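Local coordinates for oxidized polyvinyl alcohol hydrolase (Pseudomonas sp. VM15C, PDB 3WWC), which catalyses the hydrolysis of beta-diketones such as 4,6-nonanedione and of oxidized polyvinyl alcohol in the second step of polyvinyl alcohol degradation, at residues E35-D40 with Q107-R112; I51-K56 with N78-R83; G94-A99 with Y164-R169; P148-F153 with L188-F193; R170-G175 with W316-L321. The protein carries 1 engineered substitution. All coordinates share one frame; numbering follows the deposited sequence.

Contact 1: E35-D40 with Q107-R112; sequences EGLNVD and QDPNIR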
# COMPACT_ATOMS: atom_id res chain seq x y z
N GLU A 35 17.31 -9.46 13.37
CA GLU A 35 16.17 -8.82 13.98
C GLU A 35 16.58 -7.37 14.00
O GLU A 35 17.76 -7.04 14.16
CB GLU A 35 15.98 -9.31 15.41
CG GLU A 35 14.99 -8.50 16.19
CD GLU A 35 14.67 -9.12 17.56
OE1 GLU A 35 15.31 -10.12 17.94
OE2 GLU A 35 13.79 -8.58 18.26
N GLY A 36 15.62 -6.47 13.84
CA GLY A 36 15.92 -5.06 13.86
C GLY A 36 16.30 -4.50 12.50
O GLY A 36 15.83 -4.98 11.47
N LEU A 37 17.19 -3.51 12.48
CA LEU A 37 17.58 -2.87 11.25
C LEU A 37 18.55 -3.66 10.39
O LEU A 37 19.58 -4.15 10.92
CB LEU A 37 18.22 -1.51 11.56
CG LEU A 37 18.64 -0.72 10.33
CD1 LEU A 37 17.45 -0.28 9.48
CD2 LEU A 37 19.35 0.56 10.84
N ASN A 38 18.20 -3.86 9.10
CA ASN A 38 19.06 -4.57 8.12
C ASN A 38 19.44 -3.53 7.09
O ASN A 38 18.57 -2.83 6.59
CB ASN A 38 18.23 -5.66 7.44
CG ASN A 38 17.94 -6.82 8.38
OD1 ASN A 38 18.65 -7.82 8.34
ND2 ASN A 38 16.95 -6.67 9.26
N VAL A 39 20.72 -3.41 6.77
CA VAL A 39 21.17 -2.41 5.82
C VAL A 39 21.96 -3.03 4.69
O VAL A 39 22.27 -4.23 4.75
CB VAL A 39 22.06 -1.31 6.49
CG1 VAL A 39 21.28 -0.62 7.62
CG2 VAL A 39 23.33 -1.94 7.05
N ASP A 40 22.28 -2.24 3.67
CA ASP A 40 23.05 -2.70 2.50
C ASP A 40 22.53 -3.95 1.81
O ASP A 40 23.30 -4.80 1.29
CB ASP A 40 24.52 -2.87 2.89
CG ASP A 40 25.13 -1.56 3.31
OD1 ASP A 40 24.74 -0.53 2.73
OD2 ASP A 40 26.00 -1.57 4.20
N GLN A 107 18.73 4.77 3.35
CA GLN A 107 18.80 3.78 4.39
C GLN A 107 18.59 4.24 5.82
O GLN A 107 18.72 3.41 6.73
CB GLN A 107 20.11 2.97 4.30
CG GLN A 107 20.29 2.32 2.90
CD GLN A 107 21.34 1.24 2.93
OE1 GLN A 107 21.13 0.19 3.54
NE2 GLN A 107 22.49 1.49 2.30
N ASP A 108 18.20 5.51 6.00
CA ASP A 108 18.01 6.04 7.33
C ASP A 108 16.54 5.93 7.69
O ASP A 108 15.72 6.64 7.12
CB ASP A 108 18.46 7.50 7.36
CG ASP A 108 18.34 8.12 8.74
OD1 ASP A 108 17.73 7.47 9.63
OD2 ASP A 108 18.85 9.25 8.95
N PRO A 109 16.18 5.05 8.63
CA PRO A 109 14.77 4.91 9.00
C PRO A 109 14.20 6.07 9.76
O PRO A 109 13.01 6.10 10.05
CB PRO A 109 14.75 3.60 9.81
CG PRO A 109 16.11 3.77 10.60
CD PRO A 109 17.06 4.18 9.46
N ASN A 110 15.03 7.08 10.07
CA ASN A 110 14.52 8.26 10.78
C ASN A 110 14.26 9.44 9.87
O ASN A 110 13.65 10.41 10.29
CB ASN A 110 15.51 8.65 11.89
CG ASN A 110 15.59 7.56 12.91
OD1 ASN A 110 14.59 7.24 13.51
ND2 ASN A 110 16.73 6.92 13.05
N ILE A 111 14.71 9.39 8.62
CA ILE A 111 14.41 10.47 7.68
C ILE A 111 12.91 10.63 7.58
O ILE A 111 12.17 9.61 7.46
CB ILE A 111 15.00 10.16 6.26
CG1 ILE A 111 16.50 10.52 6.23
CG2 ILE A 111 14.22 10.91 5.14
CD1 ILE A 111 16.73 12.07 6.13
N ARG A 112 12.44 11.87 7.64
CA ARG A 112 11.01 12.17 7.53
C ARG A 112 10.73 12.67 6.12
O ARG A 112 10.64 11.84 5.22
CB ARG A 112 10.62 13.16 8.64
CG ARG A 112 10.48 12.45 9.99
CD ARG A 112 10.23 13.44 11.13
NE ARG A 112 9.94 12.59 12.30
CZ ARG A 112 10.02 12.98 13.56
NH1 ARG A 112 10.40 14.23 13.87
NH2 ARG A 112 9.71 12.11 14.53
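Leu37 and Pro109 begin a surface contact between strand 36-43, an outermost strand of the alpha/beta-hydrolase sheet, and a loop that follows strand 96-100. Leu37 CD1 lies 4.4 Å from Pro109 CG, a loose apolar touch. Next along the strand, Asn38 turns its side chain to the far side, while its backbone pairs with Phe50 of strand 46-53. At Val39 the contact tightens: CB sits 3.4 Å from OE1 of Gln107, and the two side chains cross nearly at right angles. Asp40 supplies the polar grip. Its backbone N donates to Gln107 OE1 over 2.7 Å, nearly straight at 165° and directed at a lone pair in the carbonyl plane. Because Gln107 NE2 in turn donates to the Asp40 carboxylate, both ends of the amide are held and its flip is fixed. That second bond, Gln107 NE2 to Asp40 OD1, measures 3.1 Å and meets the oxygen on its anti side, 30° out of the carboxylate plane.

Contact 2: I51-K56 with N78-R83; sequences IVYPAK and NLTVAR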
# COMPACT_ATOMS: atom_id res chain seq x y z
N ILE A 51 13.46 -3.12 8.41
CA ILE A 51 13.49 -3.45 9.83
C ILE A 51 12.59 -4.64 10.07
O ILE A 51 11.43 -4.68 9.60
CB ILE A 51 13.02 -2.25 10.67
CG1 ILE A 51 13.96 -1.05 10.41
CG2 ILE A 51 13.05 -2.56 12.17
CD1 ILE A 51 13.48 0.30 11.04
N VAL A 52 13.06 -5.58 10.89
CA VAL A 52 12.29 -6.77 11.17
C VAL A 52 11.92 -6.87 12.63
O VAL A 52 12.78 -6.76 13.53
CB VAL A 52 13.10 -8.07 10.82
CG1 VAL A 52 12.29 -9.35 11.24
CG2 VAL A 52 13.47 -8.11 9.36
N TYR A 53 10.63 -7.07 12.90
CA TYR A 53 10.17 -7.33 14.28
C TYR A 53 9.52 -8.73 14.19
O TYR A 53 8.38 -8.90 13.71
CB TYR A 53 9.12 -6.29 14.74
CG TYR A 53 9.61 -4.87 15.06
CD1 TYR A 53 9.84 -3.93 14.04
CD2 TYR A 53 9.81 -4.46 16.38
CE1 TYR A 53 10.27 -2.64 14.37
CE2 TYR A 53 10.24 -3.18 16.69
CZ TYR A 53 10.46 -2.28 15.68
OH TYR A 53 10.88 -0.97 16.01
N PRO A 54 10.21 -9.79 14.70
CA PRO A 54 9.63 -11.14 14.63
C PRO A 54 8.38 -11.29 15.47
O PRO A 54 8.22 -10.70 16.53
CB PRO A 54 10.76 -12.05 15.11
CG PRO A 54 12.00 -11.21 14.99
CD PRO A 54 11.57 -9.79 15.25
N ALA A 55 7.46 -12.12 14.97
CA ALA A 55 6.20 -12.34 15.65
C ALA A 55 6.36 -12.89 17.04
O ALA A 55 7.19 -13.78 17.23
CB ALA A 55 5.34 -13.34 14.84
N LYS A 56 5.51 -12.42 17.94
CA LYS A 56 5.46 -12.93 19.34
C LYS A 56 4.26 -13.86 19.54
O LYS A 56 3.23 -13.73 18.85
CB LYS A 56 5.28 -11.79 20.32
CG LYS A 56 6.37 -10.78 20.31
CD LYS A 56 7.72 -11.40 20.52
CE LYS A 56 8.63 -10.36 21.15
NZ LYS A 56 7.80 -9.12 21.44
N ASN A 78 6.32 5.47 11.55
CA ASN A 78 5.28 4.53 11.15
C ASN A 78 5.31 3.29 12.02
O ASN A 78 4.27 2.68 12.28
CB ASN A 78 5.50 4.21 9.68
CG ASN A 78 4.57 3.15 9.16
OD1 ASN A 78 4.90 1.97 9.17
ND2 ASN A 78 3.37 3.57 8.72
N LEU A 79 6.49 2.89 12.47
CA LEU A 79 6.62 1.69 13.28
C LEU A 79 6.43 1.90 14.78
O LEU A 79 5.99 0.96 15.48
CB LEU A 79 8.04 1.09 13.08
CG LEU A 79 8.27 0.45 11.73
CD1 LEU A 79 9.78 0.20 11.53
CD2 LEU A 79 7.51 -0.93 11.71
N THR A 80 6.76 3.09 15.29
CA THR A 80 6.75 3.24 16.76
C THR A 80 5.95 4.37 17.35
O THR A 80 5.82 4.43 18.60
CB THR A 80 8.16 3.44 17.28
OG1 THR A 80 8.66 4.69 16.79
CG2 THR A 80 9.07 2.32 16.78
N VAL A 81 5.48 5.33 16.55
CA VAL A 81 4.76 6.47 17.11
C VAL A 81 3.28 6.21 16.97
O VAL A 81 2.79 5.90 15.86
CB VAL A 81 5.15 7.77 16.37
CG1 VAL A 81 4.24 8.94 16.85
CG2 VAL A 81 6.64 8.04 16.62
N ALA A 82 2.54 6.31 18.08
CA ALA A 82 1.13 5.99 18.04
C ALA A 82 0.31 6.72 17.01
O ALA A 82 -0.54 6.11 16.34
CB ALA A 82 0.51 6.23 19.45
N ARG A 83 0.52 8.04 16.86
CA ARG A 83 -0.25 8.82 15.90
C ARG A 83 0.08 8.46 14.46
O ARG A 83 -0.65 8.81 13.57
CB ARG A 83 -0.02 10.33 16.10
CG ARG A 83 -0.86 11.00 17.16
CD ARG A 83 -0.61 12.53 17.06
NE ARG A 83 -0.38 12.87 15.64
CZ ARG A 83 0.81 12.90 15.03
NH1 ARG A 83 1.95 12.63 15.69
NH2 ARG A 83 0.85 13.13 13.72
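Ile51 and Leu79 meet through their terminal methyls, with Ile51 CD1 3.7 Å from Leu79 CD1, and this is the tight part of the contact. The same leucine methyl also reaches Tyr53, lying 4.0 Å from CE1 at the edge of the ring and near its plane; Leu79 CD2 follows at 4.2 Å from that CE1. Leu79 is thus the shared partner of two residues that point from one face of strand 46-53, and it is itself buried. The looser side lies at Thr80, which is exposed. Here a single touch is made, Tyr53 OH to Thr80 CG2 at 3.8 Å, with the two side chains roughly perpendicular. A chi1 of 66° sets the threonine methyl opposite its own carbonyl carbon and toward the tyrosine, whereas OG1 is engaged by the carbonyl of Asn76 in the same helix. No hydrogen bond crosses between the segments; the contact is van der Waals packing, mostly of apolar groups. Helix 75-80 packs on the sheet of this alpha/beta-hydrolase fold: Leu79 rests on Val97 and Ala99 of strand 96-100 and on Pro67 of strand 62-68, and the backbones of Ile51 and Tyr53 pair with Ala99 and Val97.

Contact 3: G94-A99 with Y164-R169; sequences GYTVIA and YKLDAR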
# COMPACT_ATOMS: atom_id res chain seq x y z
N GLY A 94 1.27 -11.20 16.91
CA GLY A 94 1.56 -12.44 16.20
C GLY A 94 1.89 -12.33 14.72
O GLY A 94 1.70 -13.28 13.98
N TYR A 95 2.40 -11.18 14.29
CA TYR A 95 2.79 -11.01 12.91
C TYR A 95 4.26 -10.68 12.85
O TYR A 95 4.74 -9.98 13.73
CB TYR A 95 2.06 -9.81 12.22
CG TYR A 95 0.58 -10.05 12.04
CD1 TYR A 95 -0.28 -9.97 13.14
CD2 TYR A 95 0.07 -10.42 10.83
CE1 TYR A 95 -1.64 -10.30 13.02
CE2 TYR A 95 -1.29 -10.74 10.69
CZ TYR A 95 -2.12 -10.68 11.79
OH TYR A 95 -3.43 -11.04 11.61
N THR A 96 4.94 -11.22 11.86
CA THR A 96 6.33 -10.82 11.68
C THR A 96 6.26 -9.57 10.78
O THR A 96 5.74 -9.58 9.66
CB THR A 96 7.16 -11.93 11.07
OG1 THR A 96 7.39 -12.89 12.12
CG2 THR A 96 8.51 -11.42 10.64
N VAL A 97 6.71 -8.46 11.35
CA VAL A 97 6.66 -7.15 10.70
C VAL A 97 7.98 -6.90 9.98
O VAL A 97 9.05 -7.02 10.57
CB VAL A 97 6.39 -6.06 11.75
CG1 VAL A 97 6.35 -4.68 11.08
CG2 VAL A 97 5.05 -6.33 12.44
N ILE A 98 7.91 -6.62 8.68
CA ILE A 98 9.11 -6.43 7.84
C ILE A 98 8.84 -5.11 7.13
O ILE A 98 8.04 -5.05 6.18
CB ILE A 98 9.25 -7.58 6.85
CG1 ILE A 98 9.23 -8.94 7.58
CG2 ILE A 98 10.57 -7.40 6.10
CD1 ILE A 98 9.21 -10.11 6.58
N ALA A 99 9.51 -4.04 7.60
CA ALA A 99 9.21 -2.67 7.17
C ALA A 99 10.31 -2.09 6.34
O ALA A 99 11.42 -1.87 6.84
CB ALA A 99 9.04 -1.81 8.45
N TYR A 164 13.34 -16.48 9.69
CA TYR A 164 12.14 -16.59 10.51
C TYR A 164 11.11 -17.37 9.69
O TYR A 164 11.11 -17.28 8.46
CB TYR A 164 11.63 -15.19 10.84
CG TYR A 164 12.57 -14.40 11.71
CD1 TYR A 164 13.40 -13.42 11.15
CD2 TYR A 164 12.70 -14.68 13.09
CE1 TYR A 164 14.32 -12.73 11.92
CE2 TYR A 164 13.63 -13.98 13.87
CZ TYR A 164 14.43 -13.02 13.27
OH TYR A 164 15.34 -12.27 14.00
N LYS A 165 10.26 -18.15 10.35
CA LYS A 165 9.24 -18.97 9.67
C LYS A 165 8.08 -18.07 9.28
O LYS A 165 7.41 -17.50 10.13
CB LYS A 165 8.72 -20.05 10.60
CG LYS A 165 9.81 -21.04 10.97
CD LYS A 165 9.20 -22.17 11.80
CE LYS A 165 10.31 -23.13 12.25
NZ LYS A 165 9.80 -24.07 13.30
N LEU A 166 7.89 -17.94 7.98
CA LEU A 166 6.84 -17.08 7.45
C LEU A 166 5.80 -17.92 6.72
O LEU A 166 6.12 -18.90 6.03
CB LEU A 166 7.42 -16.08 6.45
CG LEU A 166 8.61 -15.25 6.98
CD1 LEU A 166 9.01 -14.21 5.93
CD2 LEU A 166 8.25 -14.56 8.30
N ASP A 167 4.54 -17.54 6.90
CA ASP A 167 3.40 -18.20 6.25
C ASP A 167 3.25 -17.64 4.84
O ASP A 167 2.80 -16.49 4.66
CB ASP A 167 2.17 -17.95 7.11
CG ASP A 167 0.91 -18.58 6.54
OD1 ASP A 167 0.89 -18.98 5.36
OD2 ASP A 167 -0.08 -18.63 7.32
N ALA A 168 3.61 -18.44 3.84
CA ALA A 168 3.58 -18.01 2.44
C ALA A 168 2.19 -17.72 1.89
O ALA A 168 2.08 -17.15 0.80
CB ALA A 168 4.31 -19.07 1.55
N ARG A 169 1.16 -18.09 2.66
CA ARG A 169 -0.23 -17.80 2.27
C ARG A 169 -0.75 -16.55 2.99
O ARG A 169 -1.92 -16.18 2.81
CB ARG A 169 -1.19 -18.95 2.62
CG ARG A 169 -0.86 -20.24 1.84
CD ARG A 169 -1.95 -21.31 2.15
NE ARG A 169 -3.25 -20.91 1.59
CZ ARG A 169 -4.45 -21.31 2.03
NH1 ARG A 169 -4.56 -22.14 3.07
NH2 ARG A 169 -5.56 -20.92 1.40
O HOH W 1 8.32 -15.43 11.93
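Thr96 OG1 is gripped by two groups, a water 2.7 Å away and the backbone N of Ala55. The same water donates to Lys165 O over 2.9 Å and so carries a polar link from the segment 94-99 to the segment 164-169, which have no direct hydrogen bond between them. Within the alpha/beta-hydrolase fold the contact joins strand 96-100, inside the main sheet, to the short strand 166-167, which follows helix 148-160. Leu166 is the shared apolar partner. Thr96 carries its hydroxyl beside its backbone N (chi1 -75°), which leaves CG2 to face the leucine, 3.9 Å from Leu166 CD2; the two side chains cross at about a right angle. The other leucine methyl meets Ile98 tip to tip, CD1 to CD1 at 4.2 Å. Helix 148-160 covers this same patch, with Val157 against Leu166 and Met156 and Val160 against Ile98, and all three touching residues are buried. Beyond Leu166 the chain turns a corner into strand 170-176. Asp167 shapes the corner as an Asx turn: its OD1 accepts from Arg169 N at 2.9 Å, with an N-H...O angle of 151°, while OD2 forms a salt bridge with Arg170 NH1.

Contact 4: P148-F153 with L188-F193; sequences PDSSFF and LFRSNF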
# COMPACT_ATOMS: atom_id res chain seq x y z
N PRO A 148 11.58 -0.81 -9.02
CA PRO A 148 12.44 -1.39 -7.99
C PRO A 148 11.93 -1.52 -6.57
O PRO A 148 12.53 -2.25 -5.82
CB PRO A 148 13.74 -0.57 -8.10
CG PRO A 148 13.35 0.69 -8.80
CD PRO A 148 12.07 0.46 -9.57
N ASP A 149 10.85 -0.83 -6.20
CA ASP A 149 10.36 -1.05 -4.87
C ASP A 149 9.53 -2.34 -4.84
O ASP A 149 9.70 -3.15 -3.92
CB ASP A 149 9.49 0.14 -4.39
CG ASP A 149 10.29 1.16 -3.61
OD1 ASP A 149 11.34 0.79 -3.03
OD2 ASP A 149 9.88 2.33 -3.54
N SER A 150 8.62 -2.51 -5.81
CA SER A 150 7.81 -3.72 -5.84
C SER A 150 8.69 -4.96 -5.83
O SER A 150 8.42 -5.93 -5.09
CB SER A 150 6.88 -3.67 -7.07
OG SER A 150 6.09 -4.85 -7.18
N SER A 151 9.75 -4.97 -6.65
CA SER A 151 10.63 -6.16 -6.66
C SER A 151 11.48 -6.28 -5.40
O SER A 151 11.73 -7.39 -4.91
CB SER A 151 11.52 -6.16 -7.91
OG SER A 151 12.31 -4.98 -8.01
N PHE A 152 11.89 -5.16 -4.82
CA PHE A 152 12.68 -5.22 -3.60
C PHE A 152 11.86 -5.84 -2.51
O PHE A 152 12.36 -6.66 -1.77
CB PHE A 152 13.05 -3.77 -3.20
CG PHE A 152 13.42 -3.60 -1.75
CD1 PHE A 152 14.32 -4.46 -1.10
CD2 PHE A 152 12.88 -2.53 -1.03
CE1 PHE A 152 14.65 -4.25 0.25
CE2 PHE A 152 13.23 -2.33 0.32
CZ PHE A 152 14.12 -3.19 0.96
N PHE A 153 10.59 -5.50 -2.40
CA PHE A 153 9.80 -6.04 -1.27
C PHE A 153 9.68 -7.55 -1.35
O PHE A 153 9.68 -8.20 -0.32
CB PHE A 153 8.37 -5.44 -1.24
CG PHE A 153 8.31 -3.95 -1.17
CD1 PHE A 153 9.34 -3.17 -0.63
CD2 PHE A 153 7.19 -3.32 -1.68
CE1 PHE A 153 9.24 -1.76 -0.63
CE2 PHE A 153 7.06 -1.93 -1.68
CZ PHE A 153 8.09 -1.14 -1.15
N LEU A 188 -1.01 -4.89 -7.81
CA LEU A 188 -1.35 -5.03 -9.22
C LEU A 188 -0.27 -5.75 -9.98
O LEU A 188 -0.56 -6.45 -10.97
CB LEU A 188 -1.58 -3.64 -9.86
CG LEU A 188 -2.85 -2.96 -9.32
CD1 LEU A 188 -2.83 -1.47 -9.69
CD2 LEU A 188 -4.11 -3.69 -9.89
N PHE A 189 0.98 -5.60 -9.54
CA PHE A 189 2.11 -6.24 -10.24
C PHE A 189 2.57 -7.53 -9.61
O PHE A 189 3.24 -8.33 -10.30
CB PHE A 189 3.35 -5.32 -10.31
CG PHE A 189 3.29 -4.28 -11.43
CD1 PHE A 189 3.75 -4.56 -12.70
CD2 PHE A 189 2.86 -3.00 -11.14
CE1 PHE A 189 3.79 -3.56 -13.67
CE2 PHE A 189 2.90 -1.98 -12.12
CZ PHE A 189 3.37 -2.28 -13.39
N ARG A 190 2.26 -7.77 -8.33
CA ARG A 190 2.75 -8.99 -7.67
C ARG A 190 1.60 -9.74 -7.00
O ARG A 190 1.70 -10.24 -5.88
CB ARG A 190 3.84 -8.59 -6.66
CG ARG A 190 5.16 -8.27 -7.35
CD ARG A 190 5.86 -9.56 -7.82
NE ARG A 190 7.17 -9.18 -8.30
CZ ARG A 190 8.22 -10.00 -8.41
NH1 ARG A 190 8.12 -11.28 -8.07
NH2 ARG A 190 9.40 -9.52 -8.79
N SER A 191 0.48 -9.86 -7.72
CA SER A 191 -0.67 -10.54 -7.18
C SER A 191 -0.52 -12.04 -7.06
O SER A 191 -1.43 -12.68 -6.55
CB SER A 191 -1.94 -10.22 -7.99
OG SER A 191 -1.84 -10.77 -9.31
N ASN A 192 0.61 -12.60 -7.51
CA ASN A 192 0.81 -14.02 -7.30
C ASN A 192 1.80 -14.24 -6.17
O ASN A 192 2.20 -15.37 -5.89
CB ASN A 192 1.29 -14.69 -8.59
CG ASN A 192 0.21 -14.61 -9.69
OD1 ASN A 192 -0.92 -15.04 -9.47
ND2 ASN A 192 0.55 -14.03 -10.83
N PHE A 193 2.13 -13.16 -5.46
CA PHE A 193 3.06 -13.27 -4.32
C PHE A 193 2.31 -12.88 -3.03
O PHE A 193 2.09 -13.71 -2.17
CB PHE A 193 4.30 -12.35 -4.52
CG PHE A 193 5.27 -12.42 -3.37
CD1 PHE A 193 6.06 -13.55 -3.20
CD2 PHE A 193 5.37 -11.37 -2.45
CE1 PHE A 193 6.98 -13.65 -2.13
CE2 PHE A 193 6.26 -11.44 -1.38
CZ PHE A 193 7.07 -12.59 -1.22
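Ser150 and Arg190 carry this meeting of helix 148-160 with the residues that end helix 178-189, two helices of the alpha/beta-hydrolase fold. Arg190 is the first residue to leave the helical conformation, and its CB bond points toward the other helix. From CB the chain passes to CG, which lies 3.5 Å from Ser150 OG, an approach of a methylene group to a hydroxyl oxygen. A bend at chi2 (-75°), followed by an extended chi3, then carries the rest of the side chain across the helix, to Ser151. Across the contact only CG and NH2 come close; NE is hydrogen-bonded just outside the segments. At the tip, NH2 comes 4.1 Å from Ser151 CB and 4.2 Å from Ser151 CA, van der Waals distances only. The charge of NH2 is met instead by Glu146, just before the helix, through a salt bridge to OE2. Phe189 adds little: its CB is 4.2 Å from Ser150 OG, and its ring leads away. Farther along, Phe193 packs on Val154 and Val157, and Ser151 OG is hydrogen-bonded to His43 and Lys44. No hydrogen bond runs directly between the two segments. The polar chemistry goes through Glu146, whose OE1 is hydrogen-bonded to Ser150 OG while OE2 pairs with Arg190. One carboxylate therefore ties both partners, and the arginine charge, together with the nearby start of the helix, would probably keep it ionised.

Contact 5: R170-G175 with W316-L321; sequences RLFLGG and WALDTL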
# COMPACT_ATOMS: atom_id res chain seq x y z
N ARG A 170 0.10 -15.90 3.80
CA ARG A 170 -0.38 -14.75 4.58
C ARG A 170 0.68 -13.67 4.56
O ARG A 170 1.09 -13.16 5.61
CB ARG A 170 -0.72 -15.18 6.01
CG ARG A 170 -2.02 -16.02 6.06
CD ARG A 170 -2.44 -16.24 7.50
NE ARG A 170 -3.71 -16.95 7.63
CZ ARG A 170 -3.85 -18.26 7.55
NH1 ARG A 170 -2.80 -19.06 7.31
NH2 ARG A 170 -5.08 -18.79 7.75
N LEU A 171 1.11 -13.31 3.36
CA LEU A 171 2.09 -12.22 3.20
C LEU A 171 1.28 -10.97 2.82
O LEU A 171 0.74 -10.89 1.70
CB LEU A 171 3.11 -12.53 2.09
CG LEU A 171 3.84 -13.88 2.31
CD1 LEU A 171 4.74 -14.10 1.10
CD2 LEU A 171 4.62 -13.92 3.62
N PHE A 172 1.23 -9.98 3.73
CA PHE A 172 0.42 -8.77 3.51
C PHE A 172 1.24 -7.50 3.56
O PHE A 172 2.15 -7.39 4.39
CB PHE A 172 -0.62 -8.67 4.64
CG PHE A 172 -1.58 -9.87 4.67
CD1 PHE A 172 -2.46 -10.07 3.64
CD2 PHE A 172 -1.55 -10.76 5.71
CE1 PHE A 172 -3.32 -11.18 3.65
CE2 PHE A 172 -2.41 -11.89 5.74
CZ PHE A 172 -3.28 -12.09 4.72
N LEU A 173 0.93 -6.55 2.68
CA LEU A 173 1.62 -5.26 2.79
C LEU A 173 0.58 -4.14 2.83
O LEU A 173 -0.58 -4.34 2.46
CB LEU A 173 2.64 -5.03 1.67
CG LEU A 173 2.18 -4.44 0.34
CD1 LEU A 173 3.43 -4.21 -0.49
CD2 LEU A 173 1.23 -5.35 -0.44
N GLY A 174 0.96 -2.96 3.29
CA GLY A 174 -0.01 -1.89 3.34
C GLY A 174 0.69 -0.63 3.76
O GLY A 174 1.88 -0.64 4.12
N GLY A 175 -0.02 0.48 3.69
CA GLY A 175 0.66 1.72 4.05
C GLY A 175 -0.28 2.88 3.88
O GLY A 175 -1.41 2.73 3.45
N TRP A 316 -7.71 -5.35 14.03
CA TRP A 316 -8.90 -5.79 13.28
C TRP A 316 -8.57 -5.93 11.79
O TRP A 316 -8.94 -6.94 11.14
CB TRP A 316 -10.06 -4.78 13.45
CG TRP A 316 -11.24 -5.12 12.60
CD1 TRP A 316 -12.19 -6.10 12.84
CD2 TRP A 316 -11.54 -4.59 11.31
NE1 TRP A 316 -13.05 -6.20 11.78
CE2 TRP A 316 -12.68 -5.30 10.82
CE3 TRP A 316 -10.97 -3.60 10.50
CZ2 TRP A 316 -13.23 -5.04 9.57
CZ3 TRP A 316 -11.53 -3.35 9.26
CH2 TRP A 316 -12.65 -4.07 8.81
N ALA A 317 -7.87 -4.94 11.24
CA ALA A 317 -7.58 -5.02 9.80
C ALA A 317 -6.65 -6.17 9.46
O ALA A 317 -6.94 -6.93 8.53
CB ALA A 317 -6.95 -3.65 9.32
N LEU A 318 -5.55 -6.34 10.20
CA LEU A 318 -4.64 -7.43 9.88
C LEU A 318 -5.26 -8.78 10.13
O LEU A 318 -5.09 -9.67 9.31
CB LEU A 318 -3.31 -7.28 10.64
CG LEU A 318 -2.14 -6.64 9.81
CD1 LEU A 318 -1.72 -7.46 8.59
CD2 LEU A 318 -2.60 -5.25 9.39
N ASP A 319 -6.03 -8.92 11.20
CA ASP A 319 -6.66 -10.22 11.43
C ASP A 319 -7.73 -10.50 10.40
O ASP A 319 -7.98 -11.68 10.08
CB ASP A 319 -7.27 -10.27 12.84
CG ASP A 319 -6.21 -10.25 13.93
OD1 ASP A 319 -5.01 -10.36 13.65
OD2 ASP A 319 -6.58 -10.09 15.12
N THR A 320 -8.37 -9.46 9.84
CA THR A 320 -9.36 -9.65 8.77
C THR A 320 -8.63 -10.13 7.52
O THR A 320 -9.06 -11.10 6.86
CB THR A 320 -10.06 -8.34 8.47
OG1 THR A 320 -10.90 -7.98 9.60
CG2 THR A 320 -10.94 -8.48 7.21
N LEU A 321 -7.50 -9.49 7.17
CA LEU A 321 -6.75 -9.97 6.01
C LEU A 321 -6.29 -11.44 6.24
O LEU A 321 -6.44 -12.29 5.34
CB LEU A 321 -5.49 -9.10 5.75
CG LEU A 321 -5.75 -7.63 5.49
CD1 LEU A 321 -4.37 -6.98 5.24
CD2 LEU A 321 -6.63 -7.41 4.27
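Strand-to-helix packing in the buried core defines this contact: Phe172 of strand 170-176, inside the main sheet of the alpha/beta-hydrolase fold, lies against helix 310-322. The evidence is a CH-pi arrangement in which Leu321 CB sits over the ring centre of Phe172, 3.7 Å from the centroid and 14° off the ring normal. Leu321 CD1 extends the overlap toward the root of the ring, 4.0 Å from Phe172 CD1; the two side chains lie alongside each other, running in opposite senses. At the far end of the ring, Phe172 CZ comes within 3.2 Å of Leu321 O, a close approach to the helix backbone. One helical turn earlier, Leu318 CD1 touches Phe172 CB at 4.3 Å. Ile248 and Trp65, from strands 247-253 and 62-68, lie against Leu321 and Leu318 respectively. Leu173 points away from helix 310-322 and packs on helix 178-189, so strand 170-176 is sandwiched between helices. It leads to Ala177, an engineered residue at a charge-relay position assigned by similarity. With no hydrogen bond between the two segments, cohesion here rests on dispersion and on the fit of an aliphatic side chain over an aromatic face.

From the N terminus, contact 1 opens the first loop at the edge strand 36-43, a loop that closes only at 107-112. Contact 2 closes inside it and sets helix 75-80 on the adjacent strand 46-53. Contact 3 opens at 94-99, after contact 2 has closed, and crosses contact 1. Contact 4 in turn crosses contact 3, since helix 148-160 lies between strands 96-100 and 166-167 along the chain while 188-193 comes after 164-169. Contact 5, the longest closure, opens at 170-175 before contact 4 has closed and brings in helix 310-322. Contacts 3 and 5 touch where Tyr95 meets Asp319. The successive crossings interlock the sheet with helices from both early and late chain.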